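Local coordinates for NAD nucleotidase (Haemophilus influenzae, PDB 3ZTV), which degrades NAD to adenosine and nicotinamide riboside, acting as a periplasmic zinc-dependent pyrophosphatase and 5'-nucleotidase with broad specificity for mono- and dinucleotides, at residues A87-A92 / A337-L342; G359-S364 / G419-N424; R473-E478 / R486-E491; I32-Q37 / D322-M327. All blocks are in the same frame, centred on the assembly; numbering follows the deposited sequence.

Contact 1: A87-A92 / A337-L342; sequences AAVMNA and AKTDKL
Leu342 turns toward Ala88 and Ala92 with its CG anti to its own carbonyl carbon (chi1 -69°). A near-trans second torsion (chi2 169°) then places CD1 against the facing helix. Lys338 starts differently. Its CG is anti to the backbone N, and a bend at chi3 brings CE to CB of Ala92. The motif is an antiparallel helix pair. Helix 84-93 belongs to the calcineurin-like phosphoesterase region, and helix 337-353 leads on toward the C-terminal domain. The two short axes run at 173° to each other and come within 9.9 Å.

On helix 84-93 the contact is made by small side chains, Ala88 and Ala92, with Val89 beside them. CD1 of Leu342 lies 4.0 Å from CB of Ala92 and is also near CB of Ala88. It rests on the backbone as well, 3.7 Å from the carbonyl O of Ala88. Ala92 CB is the common meeting point. Besides Leu342 it touches CE of Lys338 at 4.0 Å, so the lysine contributes its aliphatic chain here. Val89 and Thr339 meet at about a right angle through methyl groups, CG1 of Val89 being 4.2 Å from CG2 of Thr339.

No hydrogen bond joins the two segments directly. Asn50 of helix 46-59 links them instead: its ND2 bonds to both the carbonyl O of Val89 and the hydroxyl of Thr339. That hydroxyl also bonds to Asp336, just before the helix. The same OG1 of Thr339 lies 3.9 Å from CB of Ala92.

Contact 2: G359-S364 / G419-N424; sequences GVITGS and GNVTFN
Gly359 and Val421 meet through their backbones. Val421 N donates to Gly359 O over 2.8 Å. The return bond, from Gly359 N to Val421 O, is weak at 3.3 Å. Two residues on, Ile361 and Gly419 exchange a second pair of bonds. Ile361 N reaches Gly419 O at 2.9 Å, and Gly419 N meets Ile361 O at 2.8 Å. Between these pairs, Val360 faces Asn420 at a non-hydrogen-bonded position.

There the two side chains lie side by side and point the same way. CG2 of Val360 comes within 3.3 Å of ND2 of Asn420. That methyl is anti to the valine carbonyl carbon, beside the backbone N. On the other face, the side chains of Ile361 and Val421 meet at a slant, and CD1 of Ile361 packs 3.8 Å from CG2 of Val421. A near-trans chi2 of 174° carries that CD1 outward from the isoleucine backbone.

The arrangement is an antiparallel strand pair within a three-stranded mixed sheet of the 5'-nucleotidase C-terminal domain. Strand 357-362 is central, and strand 558-560 runs parallel to it along its other edge. Val360 and Thr362 bond to Phe559 there through their backbones. Helix 545-555 covers the Ile361-Val421 face, with Met553 on the isoleucine and Phe549 on the valine. Beyond Val421 the chain enters helix 423-429. Thr422 is its N-cap residue, and the threonine side chain caps a backbone N just past Asn424.

Contact 3: R473-E478 / R486-E491; sequences RYEANE and RLVSVE
Arg473 and Glu491 cross obliquely, with guanidinium and carboxylate planes 58° apart. The arginine grips the acid side-on in a two-bond salt bridge. NE of Arg473 reaches OE2 of Glu491 at 2.9 Å, and NH2 of Arg473 reaches OE1 of Glu491 at 3.0 Å. Both oxygens are approached from above the carboxylate plane. A chi1 of 65° sets the arginine CG between its backbone N and carbonyl carbon, and the extended chain continues to NE. The guanidinium also makes a cation-pi contact with Trp500.

On the other face, Tyr474 and Leu487 cross at about a right angle. CD2 of Leu487 touches CD2 of Tyr474 at 3.5 Å and approaches the ring obliquely. The tyrosine hydroxyl bonds to the carbonyl O of Pro467.

These residues belong to an antiparallel beta hairpin with a classic bulge. Two residues, Val488 and Ser489, stand opposite the single Glu475. Glu475 O takes a 2.8 Å bond from Val488 N and a weak one from Ser489 N. The register shifts by one there. The Glu475 and Val488 side chains meet at a slant, with CG of Glu475 3.9 Å from CB of Val488.

Towards the hairpin turn, Arg486 extends alongside Asn477 and Glu478. Its NE donates to Glu478 O at 2.9 Å, with the acceptor in the guanidinium plane. One water joins Arg486 NH2 to the same oxygen. Gln455 of helix 443-460 accepts from Arg486 NH1.

Contact 4: I32-Q37 / D322-M327; sequences INLNGQ and DTLKSM
Apolar packing carries most of this contact. Leu34 and Leu324 meet at about a right angle, with CD1 of Leu34 3.8 Å from CD2 of Leu324. The second Leu34 methyl, CD2, lies 3.9 Å from CD1 of Leu324, so both branches of each leucine take part. With CG anti to the backbone N (chi1 -178°), the Leu34 side chain extends to the helix. Its CD1 also touches the methyl of Thr323, 3.7 Å from CG2. Ile32 adds a looser approach through CD1.

The polar part lies at the exposed margin. The side chain of Asn35 runs antiparallel to that of Thr323 and ends near its hydroxyl. That hydroxyl is already bonded to the carbonyl O of Lys319, one helical turn back. Ser326 folds back on Thr323. Its OG bonds to Thr323 O at 2.7 Å, and its backbone N reaches the same oxygen at 3.2 Å.

The strand side is a beta hairpin with a type I' turn from Leu34 to Gln37. Strands 28-34 and 37-43 form this two-stranded sheet, whose tip rests on the last turns of helix 314-325. Ala320 also meets Leu34, while Leu332 of strand 330-332 packs on Leu324.

Contacts 1 and 4 tie parts of the phosphoesterase region to later helices, bridging 245 and 285 residues of chain. Their segments alternate in sequence: 32-37, 87-92, 322-327, 337-342. Their centres are 30 Å apart. Contacts 2 and 3 follow and both lie in the C-terminal nucleotidase domain, 31 Å apart between centres and in different sheets. Helix 337-353 of contact 1 is the element before strand 357-362 of contact 2, which is where the chain appears to pass from the phosphoesterase part to the C-terminal domain. Contacts 1 and 3 lie on opposite sides of the chain's centre, 54 Å between centres. None of the four touches another.

Contact 1: A87-A92 / A337-L342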
loop_
_atom_site.group_PDB
_atom_site.type_symbol
_atom_site.label_atom_id
_atom_site.label_comp_id
_atom_site.label_asym_id
_atom_site.label_seq_id
_atom_site.Cartn_x
_atom_site.Cartn_y
_atom_site.Cartn_z
ATOM N N ALA A 87 -29.410 1.302 15.873
ATOM C CA ALA A 87 -29.590 2.641 15.323
ATOM C C ALA A 87 -30.412 3.521 16.258
ATOM O O ALA A 87 -30.095 4.700 16.448
ATOM C CB ALA A 87 -30.219 2.584 13.921
ATOM N N ALA A 88 -31.459 2.948 16.850
ATOM C CA ALA A 88 -32.345 3.704 17.721
ATOM C C ALA A 88 -31.617 4.244 18.957
ATOM O O ALA A 88 -31.758 5.419 19.321
ATOM C CB ALA A 88 -33.546 2.846 18.128
ATOM N N VAL A 89 -30.851 3.385 19.615
ATOM C CA VAL A 89 -30.154 3.830 20.826
ATOM C C VAL A 89 -28.980 4.762 20.503
ATOM O O VAL A 89 -28.696 5.701 21.258
ATOM C CB VAL A 89 -29.751 2.667 21.766
ATOM C CG1 VAL A 89 -31.002 1.879 22.224
ATOM C CG2 VAL A 89 -28.739 1.741 21.107
ATOM N N MET A 90 -28.324 4.533 19.370
ATOM C CA MET A 90 -27.269 5.443 18.913
ATOM C C MET A 90 -27.833 6.824 18.604
ATOM O O MET A 90 -27.264 7.843 19.009
ATOM C CB MET A 90 -26.567 4.866 17.680
ATOM C CG MET A 90 -25.715 3.646 17.991
ATOM S SD MET A 90 -25.174 2.733 16.527
ATOM C CE MET A 90 -23.833 3.767 15.919
ATOM N N ASN A 91 -28.967 6.866 17.902
ATOM C CA ASN A 91 -29.622 8.133 17.611
ATOM C C ASN A 91 -29.940 8.879 18.904
ATOM O O ASN A 91 -29.759 10.097 18.988
ATOM C CB ASN A 91 -30.901 7.902 16.809
ATOM C CG ASN A 91 -30.625 7.536 15.361
ATOM O OD1 ASN A 91 -29.509 7.707 14.862
ATOM N ND2 ASN A 91 -31.647 7.049 14.672
ATOM N N ALA A 92 -30.401 8.142 19.914
ATOM C CA ALA A 92 -30.773 8.735 21.199
ATOM C C ALA A 92 -29.577 9.307 21.958
ATOM O O ALA A 92 -29.744 10.151 22.844
ATOM C CB ALA A 92 -31.520 7.720 22.061
ATOM N N ALA A 337 -33.938 8.357 30.462
ATOM C CA ALA A 337 -35.365 8.069 30.320
ATOM C C ALA A 337 -35.747 7.656 28.898
ATOM O O ALA A 337 -36.438 6.657 28.697
ATOM C CB ALA A 337 -36.196 9.267 30.779
ATOM N N LYS A 338 -35.299 8.416 27.907
ATOM C CA LYS A 338 -35.612 8.078 26.522
ATOM C C LYS A 338 -35.072 6.692 26.146
ATOM O O LYS A 338 -35.774 5.879 25.538
ATOM C CB LYS A 338 -35.071 9.150 25.571
ATOM C CG LYS A 338 -35.289 8.850 24.095
ATOM C CD LYS A 338 -35.202 10.114 23.245
ATOM C CE LYS A 338 -33.810 10.721 23.262
ATOM N NZ LYS A 338 -33.719 11.906 22.359
ATOM N N THR A 339 -33.822 6.427 26.515
ATOM C CA THR A 339 -33.193 5.159 26.164
ATOM C C THR A 339 -33.847 3.999 26.914
ATOM O O THR A 339 -34.002 2.913 26.358
ATOM C CB THR A 339 -31.674 5.199 26.396
ATOM O OG1 THR A 339 -31.127 6.329 25.707
ATOM C CG2 THR A 339 -31.012 3.934 25.870
ATOM N N ASP A 340 -34.249 4.226 28.163
ATOM C CA ASP A 340 -35.000 3.224 28.925
ATOM C C ASP A 340 -36.282 2.814 28.202
ATOM O O ASP A 340 -36.638 1.640 28.169
ATOM C CB ASP A 340 -35.376 3.770 30.306
ATOM C CG ASP A 340 -34.217 3.769 31.281
ATOM O OD1 ASP A 340 -33.253 3.002 31.085
ATOM O OD2 ASP A 340 -34.295 4.519 32.278
ATOM N N LYS A 341 -36.984 3.793 27.644
ATOM C CA LYS A 341 -38.216 3.528 26.900
ATOM C C LYS A 341 -37.948 2.683 25.652
ATOM O O LYS A 341 -38.680 1.728 25.362
ATOM C CB LYS A 341 -38.895 4.841 26.514
ATOM C CG LYS A 341 -39.503 5.608 27.685
ATOM C CD LYS A 341 -40.047 6.972 27.253
ATOM C CE LYS A 341 -40.489 6.975 25.798
ATOM N NZ LYS A 341 -41.578 6.004 25.525
ATOM N N LEU A 342 -36.899 3.034 24.910
ATOM C CA LEU A 342 -36.523 2.278 23.719
ATOM C C LEU A 342 -36.170 0.845 24.079
ATOM O O LEU A 342 -36.635 -0.095 23.435
ATOM C CB LEU A 342 -35.348 2.939 22.990
ATOM C CG LEU A 342 -35.641 4.277 22.317
ATOM C CD1 LEU A 342 -34.354 4.964 21.865
ATOM C CD2 LEU A 342 -36.584 4.086 21.140
#

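Contact 2: G359-S364 / G419-N424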
loop_
_atom_site.group_PDB
_atom_site.type_symbol
_atom_site.label_atom_id
_atom_site.label_comp_id
_atom_site.label_asym_id
_atom_site.label_seq_id
_atom_site.Cartn_x
_atom_site.Cartn_y
_atom_site.Cartn_z
ATOM N N GLY A 359 -35.141 -22.577 11.774
ATOM C CA GLY A 359 -35.011 -23.682 10.842
ATOM C C GLY A 359 -35.647 -24.945 11.378
ATOM O O GLY A 359 -36.056 -24.997 12.536
ATOM N N VAL A 360 -35.721 -25.964 10.529
ATOM C CA VAL A 360 -36.304 -27.244 10.889
ATOM C C VAL A 360 -35.291 -28.335 10.593
ATOM O O VAL A 360 -34.657 -28.332 9.536
ATOM C CB VAL A 360 -37.596 -27.516 10.091
ATOM C CG1 VAL A 360 -38.158 -28.898 10.417
ATOM C CG2 VAL A 360 -38.629 -26.442 10.378
ATOM N N ILE A 361 -35.119 -29.249 11.538
ATOM C CA ILE A 361 -34.250 -30.398 11.330
ATOM C C ILE A 361 -35.086 -31.652 11.118
ATOM O O ILE A 361 -36.002 -31.935 11.888
ATOM C CB ILE A 361 -33.295 -30.613 12.517
ATOM C CG1 ILE A 361 -32.408 -29.380 12.720
ATOM C CG2 ILE A 361 -32.437 -31.853 12.292
ATOM C CD1 ILE A 361 -31.543 -29.444 13.964
ATOM N N THR A 362 -34.768 -32.390 10.062
ATOM C CA THR A 362 -35.419 -33.663 9.790
ATOM C C THR A 362 -34.415 -34.796 9.956
ATOM O O THR A 362 -33.203 -34.574 9.981
ATOM C CB THR A 362 -36.021 -33.700 8.374
ATOM O OG1 THR A 362 -35.009 -33.383 7.412
ATOM C CG2 THR A 362 -37.155 -32.691 8.250
ATOM N N GLY A 363 -34.922 -36.016 10.082
ATOM C CA GLY A 363 -34.056 -37.165 10.246
ATOM C C GLY A 363 -33.911 -37.594 11.689
ATOM O O GLY A 363 -34.749 -37.277 12.535
ATOM N N SER A 364 -32.831 -38.315 11.968
ATOM C CA SER A 364 -32.605 -38.896 13.281
ATOM C C SER A 364 -31.876 -37.942 14.215
ATOM O O SER A 364 -31.131 -37.067 13.768
ATOM C CB SER A 364 -31.807 -40.195 13.152
ATOM O OG SER A 364 -32.586 -41.206 12.538
ATOM N N GLY A 419 -36.895 -31.542 14.513
ATOM C CA GLY A 419 -38.000 -30.650 14.796
ATOM C C GLY A 419 -37.634 -29.195 14.591
ATOM O O GLY A 419 -36.603 -28.876 13.996
ATOM N N ASN A 420 -38.487 -28.311 15.094
ATOM C CA ASN A 420 -38.263 -26.877 14.974
ATOM C C ASN A 420 -37.127 -26.386 15.863
ATOM O O ASN A 420 -36.976 -26.831 17.000
ATOM C CB ASN A 420 -39.541 -26.110 15.308
ATOM C CG ASN A 420 -40.721 -26.534 14.449
ATOM O OD1 ASN A 420 -41.830 -26.746 14.953
ATOM N ND2 ASN A 420 -40.495 -26.653 13.147
ATOM N N VAL A 421 -36.325 -25.468 15.329
ATOM C CA VAL A 421 -35.272 -24.801 16.092
ATOM C C VAL A 421 -35.560 -23.306 16.115
ATOM O O VAL A 421 -35.643 -22.674 15.060
ATOM C CB VAL A 421 -33.877 -25.024 15.467
ATOM C CG1 VAL A 421 -32.809 -24.298 16.273
ATOM C CG2 VAL A 421 -33.563 -26.506 15.379
ATOM N N THR A 422 -35.712 -22.743 17.310
ATOM C CA THR A 422 -35.945 -21.309 17.465
ATOM C C THR A 422 -34.639 -20.589 17.817
ATOM O O THR A 422 -33.630 -21.224 18.116
ATOM C CB THR A 422 -36.979 -21.035 18.581
ATOM O OG1 THR A 422 -36.397 -21.332 19.852
ATOM C CG2 THR A 422 -38.236 -21.894 18.376
ATOM N N PHE A 423 -34.674 -19.260 17.798
ATOM C CA PHE A 423 -33.518 -18.478 18.228
ATOM C C PHE A 423 -33.143 -18.808 19.667
ATOM O O PHE A 423 -31.969 -18.974 19.986
ATOM C CB PHE A 423 -33.786 -16.981 18.070
ATOM C CG PHE A 423 -34.026 -16.557 16.649
ATOM C CD1 PHE A 423 -35.306 -16.614 16.115
ATOM C CD2 PHE A 423 -32.982 -16.118 15.838
ATOM C CE1 PHE A 423 -35.556 -16.233 14.804
ATOM C CE2 PHE A 423 -33.219 -15.737 14.525
ATOM C CZ PHE A 423 -34.504 -15.793 14.002
ATOM N N ASN A 424 -34.144 -18.923 20.542
ATOM C CA ASN A 424 -33.894 -19.277 21.939
ATOM C C ASN A 424 -33.206 -20.622 22.050
ATOM O O ASN A 424 -32.325 -20.816 22.888
ATOM C CB ASN A 424 -35.198 -19.345 22.738
ATOM C CG ASN A 424 -35.739 -17.988 23.102
ATOM O OD1 ASN A 424 -34.986 -17.061 23.395
ATOM N ND2 ASN A 424 -37.058 -17.864 23.109
#

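Contact 3: R473-E478 / R486-E491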
loop_
_atom_site.group_PDB
_atom_site.type_symbol
_atom_site.label_atom_id
_atom_site.label_comp_id
_atom_site.label_asym_id
_atom_site.label_seq_id
_atom_site.Cartn_x
_atom_site.Cartn_y
_atom_site.Cartn_z
ATOM N N ARG A 473 -11.366 -34.635 9.192
ATOM C CA ARG A 473 -11.877 -35.900 9.698
ATOM C C ARG A 473 -10.689 -36.791 10.004
ATOM O O ARG A 473 -9.631 -36.653 9.388
ATOM C CB ARG A 473 -12.832 -36.557 8.693
ATOM C CG ARG A 473 -12.187 -36.991 7.391
ATOM C CD ARG A 473 -13.241 -37.436 6.389
ATOM N NE ARG A 473 -12.636 -37.996 5.182
ATOM C CZ ARG A 473 -13.305 -38.246 4.060
ATOM N NH1 ARG A 473 -14.601 -37.975 3.982
ATOM N NH2 ARG A 473 -12.674 -38.763 3.012
ATOM N N TYR A 474 -10.847 -37.684 10.974
ATOM C CA TYR A 474 -9.718 -38.506 11.376
ATOM C C TYR A 474 -10.146 -39.863 11.916
ATOM O O TYR A 474 -11.298 -40.063 12.313
ATOM C CB TYR A 474 -8.829 -37.761 12.394
ATOM C CG TYR A 474 -9.459 -37.584 13.760
ATOM C CD1 TYR A 474 -10.250 -36.475 14.056
ATOM C CD2 TYR A 474 -9.261 -38.530 14.758
ATOM C CE1 TYR A 474 -10.829 -36.323 15.321
ATOM C CE2 TYR A 474 -9.832 -38.387 16.018
ATOM C CZ TYR A 474 -10.616 -37.287 16.293
ATOM O OH TYR A 474 -11.182 -37.174 17.551
ATOM N N GLU A 475 -9.199 -40.795 11.877
ATOM C CA GLU A 475 -9.335 -42.085 12.532
ATOM C C GLU A 475 -8.259 -42.158 13.600
ATOM O O GLU A 475 -7.138 -41.675 13.409
ATOM C CB GLU A 475 -9.160 -43.241 11.536
ATOM C CG GLU A 475 -9.236 -44.624 12.192
ATOM C CD GLU A 475 -9.250 -45.778 11.201
ATOM O OE1 GLU A 475 -9.400 -45.540 9.983
ATOM O OE2 GLU A 475 -9.110 -46.933 11.660
ATOM N N ALA A 476 -8.610 -42.751 14.734
ATOM C CA ALA A 476 -7.676 -42.869 15.846
ATOM C C ALA A 476 -7.941 -44.150 16.627
ATOM O O ALA A 476 -9.050 -44.683 16.597
ATOM C CB ALA A 476 -7.786 -41.652 16.766
ATOM N N ASN A 477 -6.912 -44.635 17.317
ATOM C CA ASN A 477 -7.043 -45.789 18.206
ATOM C C ASN A 477 -7.018 -45.337 19.658
ATOM O O ASN A 477 -6.274 -44.423 20.010
ATOM C CB ASN A 477 -5.889 -46.771 17.998
ATOM C CG ASN A 477 -5.871 -47.379 16.613
ATOM O OD1 ASN A 477 -6.917 -47.660 16.029
ATOM N ND2 ASN A 477 -4.671 -47.579 16.075
ATOM N N GLU A 478 -7.802 -45.987 20.511
ATOM C CA GLU A 478 -7.759 -45.670 21.934
ATOM C C GLU A 478 -6.380 -45.962 22.515
ATOM O O GLU A 478 -5.874 -45.211 23.348
ATOM C CB GLU A 478 -8.827 -46.444 22.708
ATOM C CG GLU A 478 -8.821 -46.150 24.203
ATOM C CD GLU A 478 -10.068 -46.638 24.911
ATOM O OE1 GLU A 478 -10.889 -47.337 24.280
ATOM O OE2 GLU A 478 -10.230 -46.316 26.108
ATOM N N ARG A 486 -2.022 -41.776 18.860
ATOM C CA ARG A 486 -3.310 -42.427 18.633
ATOM C C ARG A 486 -3.838 -42.239 17.205
ATOM O O ARG A 486 -4.651 -43.034 16.735
ATOM C CB ARG A 486 -4.357 -41.928 19.640
ATOM C CG ARG A 486 -4.080 -42.296 21.090
ATOM C CD ARG A 486 -5.277 -41.959 21.976
ATOM N NE ARG A 486 -5.093 -42.423 23.353
ATOM C CZ ARG A 486 -4.423 -41.754 24.288
ATOM N NH1 ARG A 486 -3.862 -40.583 24.010
ATOM N NH2 ARG A 486 -4.313 -42.261 25.512
ATOM N N LEU A 487 -3.398 -41.187 16.522
ATOM C CA LEU A 487 -3.915 -40.914 15.182
ATOM C C LEU A 487 -3.502 -41.966 14.158
ATOM O O LEU A 487 -2.349 -42.396 14.121
ATOM C CB LEU A 487 -3.507 -39.519 14.701
ATOM C CG LEU A 487 -4.260 -38.344 15.338
ATOM C CD1 LEU A 487 -3.613 -37.030 14.936
ATOM C CD2 LEU A 487 -5.729 -38.357 14.949
ATOM N N VAL A 488 -4.466 -42.357 13.328
ATOM C CA VAL A 488 -4.252 -43.326 12.256
ATOM C C VAL A 488 -4.232 -42.618 10.902
ATOM O O VAL A 488 -3.371 -42.878 10.064
ATOM C CB VAL A 488 -5.350 -44.410 12.264
ATOM C CG1 VAL A 488 -5.254 -45.301 11.028
ATOM C CG2 VAL A 488 -5.250 -45.242 13.531
ATOM N N SER A 489 -5.188 -41.714 10.698
ATOM C CA SER A 489 -5.261 -40.938 9.466
ATOM C C SER A 489 -5.928 -39.592 9.740
ATOM O O SER A 489 -6.793 -39.496 10.609
ATOM C CB SER A 489 -6.055 -41.713 8.408
ATOM O OG SER A 489 -7.420 -41.832 8.763
ATOM N N VAL A 490 -5.528 -38.566 8.989
ATOM C CA VAL A 490 -6.154 -37.245 9.082
ATOM C C VAL A 490 -6.310 -36.661 7.684
ATOM O O VAL A 490 -5.345 -36.608 6.919
ATOM C CB VAL A 490 -5.336 -36.270 9.948
ATOM C CG1 VAL A 490 -6.036 -34.920 10.027
ATOM C CG2 VAL A 490 -5.114 -36.842 11.338
ATOM N N GLU A 491 -7.532 -36.257 7.354
ATOM C CA GLU A 491 -7.827 -35.623 6.079
ATOM C C GLU A 491 -8.429 -34.244 6.296
ATOM O O GLU A 491 -9.140 -34.005 7.280
ATOM C CB GLU A 491 -8.806 -36.469 5.269
ATOM C CG GLU A 491 -8.324 -37.871 4.940
ATOM C CD GLU A 491 -9.460 -38.747 4.470
ATOM O OE1 GLU A 491 -9.730 -38.754 3.251
ATOM O OE2 GLU A 491 -10.098 -39.401 5.322
HETATM O O HOH W 1 -5.727 -44.701 26.151
#

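Contact 4: I32-Q37 / D322-M327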
loop_
_atom_site.group_PDB
_atom_site.type_symbol
_atom_site.label_atom_id
_atom_site.label_comp_id
_atom_site.label_asym_id
_atom_site.label_seq_id
_atom_site.Cartn_x
_atom_site.Cartn_y
_atom_site.Cartn_z
ATOM N N ILE A 32 -15.104 -8.196 39.664
ATOM C CA ILE A 32 -14.099 -7.258 40.141
ATOM C C ILE A 32 -13.604 -7.688 41.515
ATOM O O ILE A 32 -14.235 -8.506 42.192
ATOM C CB ILE A 32 -14.669 -5.825 40.260
ATOM C CG1 ILE A 32 -15.869 -5.792 41.210
ATOM C CG2 ILE A 32 -15.043 -5.277 38.874
ATOM C CD1 ILE A 32 -16.442 -4.407 41.427
ATOM N N ASN A 33 -12.461 -7.148 41.920
ATOM C CA ASN A 33 -11.999 -7.316 43.287
ATOM C C ASN A 33 -12.332 -6.071 44.093
ATOM O O ASN A 33 -11.694 -5.025 43.936
ATOM C CB ASN A 33 -10.503 -7.613 43.331
ATOM C CG ASN A 33 -10.093 -8.284 44.629
ATOM O OD1 ASN A 33 -9.825 -7.617 45.626
ATOM N ND2 ASN A 33 -10.062 -9.613 44.627
ATOM N N LEU A 34 -13.337 -6.199 44.954
ATOM C CA LEU A 34 -13.872 -5.077 45.707
ATOM C C LEU A 34 -13.700 -5.344 47.195
ATOM O O LEU A 34 -14.154 -6.371 47.709
ATOM C CB LEU A 34 -15.352 -4.884 45.372
ATOM C CG LEU A 34 -16.120 -3.721 46.004
ATOM C CD1 LEU A 34 -15.445 -2.399 45.669
ATOM C CD2 LEU A 34 -17.565 -3.720 45.536
ATOM N N ASN A 35 -13.038 -4.423 47.884
ATOM C CA ASN A 35 -12.719 -4.625 49.292
ATOM C C ASN A 35 -12.099 -6.003 49.540
ATOM O O ASN A 35 -12.382 -6.643 50.550
ATOM C CB ASN A 35 -13.956 -4.425 50.175
ATOM C CG ASN A 35 -14.488 -3.001 50.131
ATOM O OD1 ASN A 35 -15.645 -2.746 50.467
ATOM N ND2 ASN A 35 -13.646 -2.066 49.705
ATOM N N GLY A 36 -11.270 -6.462 48.607
ATOM C CA GLY A 36 -10.503 -7.684 48.787
ATOM C C GLY A 36 -11.132 -8.980 48.301
ATOM O O GLY A 36 -10.461 -10.015 48.255
ATOM N N GLN A 37 -12.407 -8.935 47.930
ATOM C CA GLN A 37 -13.126 -10.145 47.539
ATOM C C GLN A 37 -13.607 -10.100 46.094
ATOM O O GLN A 37 -14.041 -9.053 45.609
ATOM C CB GLN A 37 -14.331 -10.361 48.458
ATOM C CG GLN A 37 -14.005 -10.275 49.942
ATOM C CD GLN A 37 -14.907 -11.151 50.786
ATOM O OE1 GLN A 37 -16.107 -10.902 50.899
ATOM N NE2 GLN A 37 -14.331 -12.189 51.380
ATOM N N ASP A 322 -19.790 2.184 49.457
ATOM C CA ASP A 322 -18.976 3.347 49.782
ATOM C C ASP A 322 -17.679 3.366 48.977
ATOM O O ASP A 322 -17.255 4.417 48.483
ATOM C CB ASP A 322 -18.667 3.396 51.280
ATOM C CG ASP A 322 -19.867 3.803 52.111
ATOM O OD1 ASP A 322 -20.854 4.317 51.539
ATOM O OD2 ASP A 322 -19.823 3.621 53.346
ATOM N N THR A 323 -17.035 2.215 48.849
ATOM C CA THR A 323 -15.810 2.145 48.056
ATOM C C THR A 323 -16.061 2.560 46.601
ATOM O O THR A 323 -15.347 3.403 46.050
ATOM C CB THR A 323 -15.167 0.746 48.117
ATOM O OG1 THR A 323 -14.713 0.499 49.453
ATOM C CG2 THR A 323 -13.985 0.649 47.170
ATOM N N LEU A 324 -17.090 1.989 45.987
ATOM C CA LEU A 324 -17.410 2.317 44.603
ATOM C C LEU A 324 -17.760 3.798 44.434
ATOM O O LEU A 324 -17.348 4.433 43.456
ATOM C CB LEU A 324 -18.553 1.430 44.103
ATOM C CG LEU A 324 -18.219 -0.063 43.973
ATOM C CD1 LEU A 324 -19.452 -0.877 43.624
ATOM C CD2 LEU A 324 -17.129 -0.294 42.931
ATOM N N LYS A 325 -18.519 4.353 45.373
ATOM C CA LYS A 325 -18.941 5.747 45.298
ATOM C C LYS A 325 -17.757 6.710 45.410
ATOM O O LYS A 325 -17.817 7.836 44.912
ATOM C CB LYS A 325 -19.983 6.052 46.380
ATOM C CG LYS A 325 -21.330 5.383 46.145
ATOM C CD LYS A 325 -22.265 5.560 47.340
ATOM C CE LYS A 325 -23.641 4.985 47.034
ATOM N NZ LYS A 325 -24.533 4.945 48.228
ATOM N N SER A 326 -16.679 6.267 46.048
ATOM C CA SER A 326 -15.537 7.141 46.276
ATOM C C SER A 326 -14.604 7.209 45.068
ATOM O O SER A 326 -13.653 7.991 45.062
ATOM C CB SER A 326 -14.759 6.686 47.512
ATOM O OG SER A 326 -14.046 5.494 47.248
ATOM N N MET A 327 -14.868 6.392 44.049
ATOM C CA MET A 327 -13.965 6.299 42.905
ATOM C C MET A 327 -14.375 7.170 41.730
ATOM O O MET A 327 -15.511 7.114 41.263
ATOM C CB MET A 327 -13.833 4.847 42.464
ATOM C CG MET A 327 -13.345 3.963 43.580
ATOM S SD MET A 327 -13.297 2.224 43.142
ATOM C CE MET A 327 -12.106 2.272 41.825
#